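Local coordinates for protein Non-structural maintenance of chromosomes element 1 homolog (PDB 7DG2) that probably acts as a RING-type E3 ubiquitin ligase with a MAGE partner, as a zinc-binding component of the SMC5-SMC6 complex in DNA repair, at residues N5-R10 against D47-V52. Residues are numbered along the deposited sequence; the frame is centred on the assembly and turned at random.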
loop_
_atom_site.group_PDB
_atom_site.type_symbol
_atom_site.label_atom_id
_atom_site.label_comp_id
_atom_site.label_asym_id
_atom_site.label_seq_id
_atom_site.Cartn_x
_atom_site.Cartn_y
_atom_site.Cartn_z
ATOM N N ASN A 5 -4.221 5.568 -21.064
ATOM C CA ASN A 5 -4.746 4.247 -21.400
ATOM C C ASN A 5 -4.280 3.251 -20.343
ATOM O O ASN A 5 -3.680 3.622 -19.326
ATOM C CB ASN A 5 -4.340 3.841 -22.827
ATOM C CG ASN A 5 -2.836 3.788 -23.026
ATOM O OD1 ASN A 5 -2.106 3.130 -22.276
ATOM N ND2 ASN A 5 -2.356 4.491 -24.051
ATOM N N GLU A 6 -4.569 1.973 -20.596
ATOM C CA GLU A 6 -4.310 0.936 -19.603
ATOM C C GLU A 6 -2.821 0.768 -19.297
ATOM O O GLU A 6 -2.471 0.323 -18.202
ATOM C CB GLU A 6 -4.926 -0.382 -20.069
ATOM C CG GLU A 6 -6.437 -0.392 -19.869
ATOM C CD GLU A 6 -7.158 -1.415 -20.714
ATOM O OE1 GLU A 6 -8.043 -1.008 -21.497
ATOM O OE2 GLU A 6 -6.845 -2.620 -20.594
ATOM N N SER A 7 -1.921 1.104 -20.230
ATOM C CA SER A 7 -0.499 1.044 -19.895
ATOM C C SER A 7 -0.154 2.036 -18.786
ATOM O O SER A 7 0.561 1.690 -17.835
ATOM C CB SER A 7 0.361 1.293 -21.143
ATOM O OG SER A 7 0.237 2.636 -21.598
ATOM N N HIS A 8 -0.675 3.268 -18.873
ATOM C CA HIS A 8 -0.487 4.240 -17.796
ATOM C C HIS A 8 -1.122 3.757 -16.497
ATOM O O HIS A 8 -0.557 3.948 -15.410
ATOM C CB HIS A 8 -1.097 5.588 -18.165
ATOM C CG HIS A 8 -0.587 6.161 -19.451
ATOM N ND1 HIS A 8 -1.260 6.013 -20.647
ATOM C CD2 HIS A 8 0.507 6.912 -19.723
ATOM C CE1 HIS A 8 -0.590 6.631 -21.606
ATOM N NE2 HIS A 8 0.486 7.183 -21.074
ATOM N N GLN A 9 -2.324 3.185 -16.584
ATOM C CA GLN A 9 -2.996 2.724 -15.372
ATOM C C GLN A 9 -2.189 1.623 -14.703
ATOM O O GLN A 9 -2.048 1.597 -13.470
ATOM C CB GLN A 9 -4.409 2.240 -15.706
ATOM C CG GLN A 9 -5.309 3.312 -16.334
ATOM C CD GLN A 9 -6.563 2.738 -16.948
ATOM O OE1 GLN A 9 -6.769 1.522 -16.941
ATOM N NE2 GLN A 9 -7.407 3.610 -17.505
ATOM N N ARG A 10 -1.640 0.701 -15.505
ATOM C CA ARG A 10 -0.872 -0.403 -14.947
ATOM C C ARG A 10 0.382 0.117 -14.270
ATOM O O ARG A 10 0.741 -0.333 -13.177
ATOM C CB ARG A 10 -0.518 -1.400 -16.058
ATOM C CG ARG A 10 0.234 -2.602 -15.567
ATOM C CD ARG A 10 -0.708 -3.587 -14.910
ATOM N NE ARG A 10 -1.446 -4.390 -15.889
ATOM C CZ ARG A 10 -2.175 -5.454 -15.565
ATOM N NH1 ARG A 10 -2.821 -6.137 -16.499
ATOM N NH2 ARG A 10 -2.278 -5.813 -14.290
ATOM N N ASP A 47 9.300 10.326 -20.360
ATOM C CA ASP A 47 8.875 11.603 -19.777
ATOM C C ASP A 47 7.454 11.949 -20.184
ATOM O O ASP A 47 6.649 12.405 -19.354
ATOM C CB ASP A 47 9.816 12.738 -20.197
ATOM C CG ASP A 47 11.176 12.661 -19.529
ATOM O OD1 ASP A 47 11.420 11.730 -18.724
ATOM O OD2 ASP A 47 12.007 13.551 -19.816
ATOM N N ASP A 48 7.129 11.764 -21.462
ATOM C CA ASP A 48 5.763 11.985 -21.918
ATOM C C ASP A 48 4.799 11.045 -21.211
ATOM O O ASP A 48 3.681 11.436 -20.862
ATOM C CB ASP A 48 5.676 11.782 -23.430
ATOM C CG ASP A 48 6.305 12.922 -24.219
ATOM O OD1 ASP A 48 6.761 13.908 -23.602
ATOM O OD2 ASP A 48 6.338 12.826 -25.466
ATOM N N PHE A 49 5.221 9.793 -21.009
ATOM C CA PHE A 49 4.374 8.790 -20.363
ATOM C C PHE A 49 4.047 9.205 -18.933
ATOM O O PHE A 49 2.876 9.236 -18.535
ATOM C CB PHE A 49 5.099 7.440 -20.397
ATOM C CG PHE A 49 4.310 6.285 -19.826
ATOM C CD1 PHE A 49 3.434 5.563 -20.623
ATOM C CD2 PHE A 49 4.499 5.885 -18.513
ATOM C CE1 PHE A 49 2.733 4.482 -20.107
ATOM C CE2 PHE A 49 3.794 4.807 -17.994
ATOM C CZ PHE A 49 2.912 4.112 -18.796
ATOM N N VAL A 50 5.074 9.552 -18.160
ATOM C CA VAL A 50 4.851 10.038 -16.800
ATOM C C VAL A 50 4.074 11.345 -16.838
ATOM O O VAL A 50 3.205 11.594 -15.993
ATOM C CB VAL A 50 6.200 10.181 -16.056
ATOM C CG1 VAL A 50 6.051 10.940 -14.737
ATOM C CG2 VAL A 50 6.802 8.809 -15.787
ATOM N N GLY A 51 4.349 12.185 -17.840
ATOM C CA GLY A 51 3.635 13.450 -17.957
ATOM C C GLY A 51 2.142 13.290 -18.182
ATOM O O GLY A 51 1.341 14.092 -17.686
ATOM N N VAL A 52 1.743 12.268 -18.940
ATOM C CA VAL A 52 0.320 11.996 -19.107
ATOM C C VAL A 52 -0.315 11.740 -17.753
ATOM O O VAL A 52 -1.345 12.329 -17.405
ATOM C CB VAL A 52 0.099 10.807 -20.056
ATOM C CG1 VAL A 52 -1.354 10.365 -20.004
ATOM C CG2 VAL A 52 0.501 11.186 -21.481
#
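His8 lies between Phe49 and Val52, one on each face of its imidazole. The Phe49 ring forms an offset stack with it, centroids 4.3 Å apart and planes at 19°. The overlap is at the rims: His8 CD2 sits 3.3 Å from Phe49 CE1. On the opposite face, Val52 CG1 makes a CH-pi contact, 4.0 Å from the centroid of the His8 ring and 16° off its normal. Ser7 adds its hydroxyl beside the edge of the Phe49 ring, with OG 3.4 Å from Phe49 CE1. Phe49 CZ reaches on to the backbone, 3.5 Å from Ser7 O. Phe49 can bridge the gap between the helices because its CG is anti to the backbone N (chi1 -177°), which sends the ring across to His8.

The start of helix 6-18 positions the imidazole. Asn5 is the N-cap, and Asn5 N donates to His8 ND1 at 3.0 Å, an almost straight bond that completes a capping box. This bond should restrain the rotation of the ring. Asn5 OD1 accepts the capping bond from Ser7 N at 2.9 Å. Ser7 OG approaches the same oxygen so closely that the geometry of that bond is doubtful.

The contact is buried packing within the Nse1 family region, which is related to helix-turn-helix domains. The axes of 6-10 and 47-52 come within 10.3 Å, nearly at right angles. Phe49 also meets Phe11, further along helix 6-18, edge-to-face, and His30 of helix 23-36. Arg10 packs on Cys33 and Leu36 of helix 23-36. Gln9 and Arg10 also bond to backbone oxygens of Gln60 and Gln83 of the MAGE domain-containing chain. Helix 6-18 thus lies between helices 23-36 and 46-57 and the partner subunit, and strand 62-68 follows helix 46-57 in the chain.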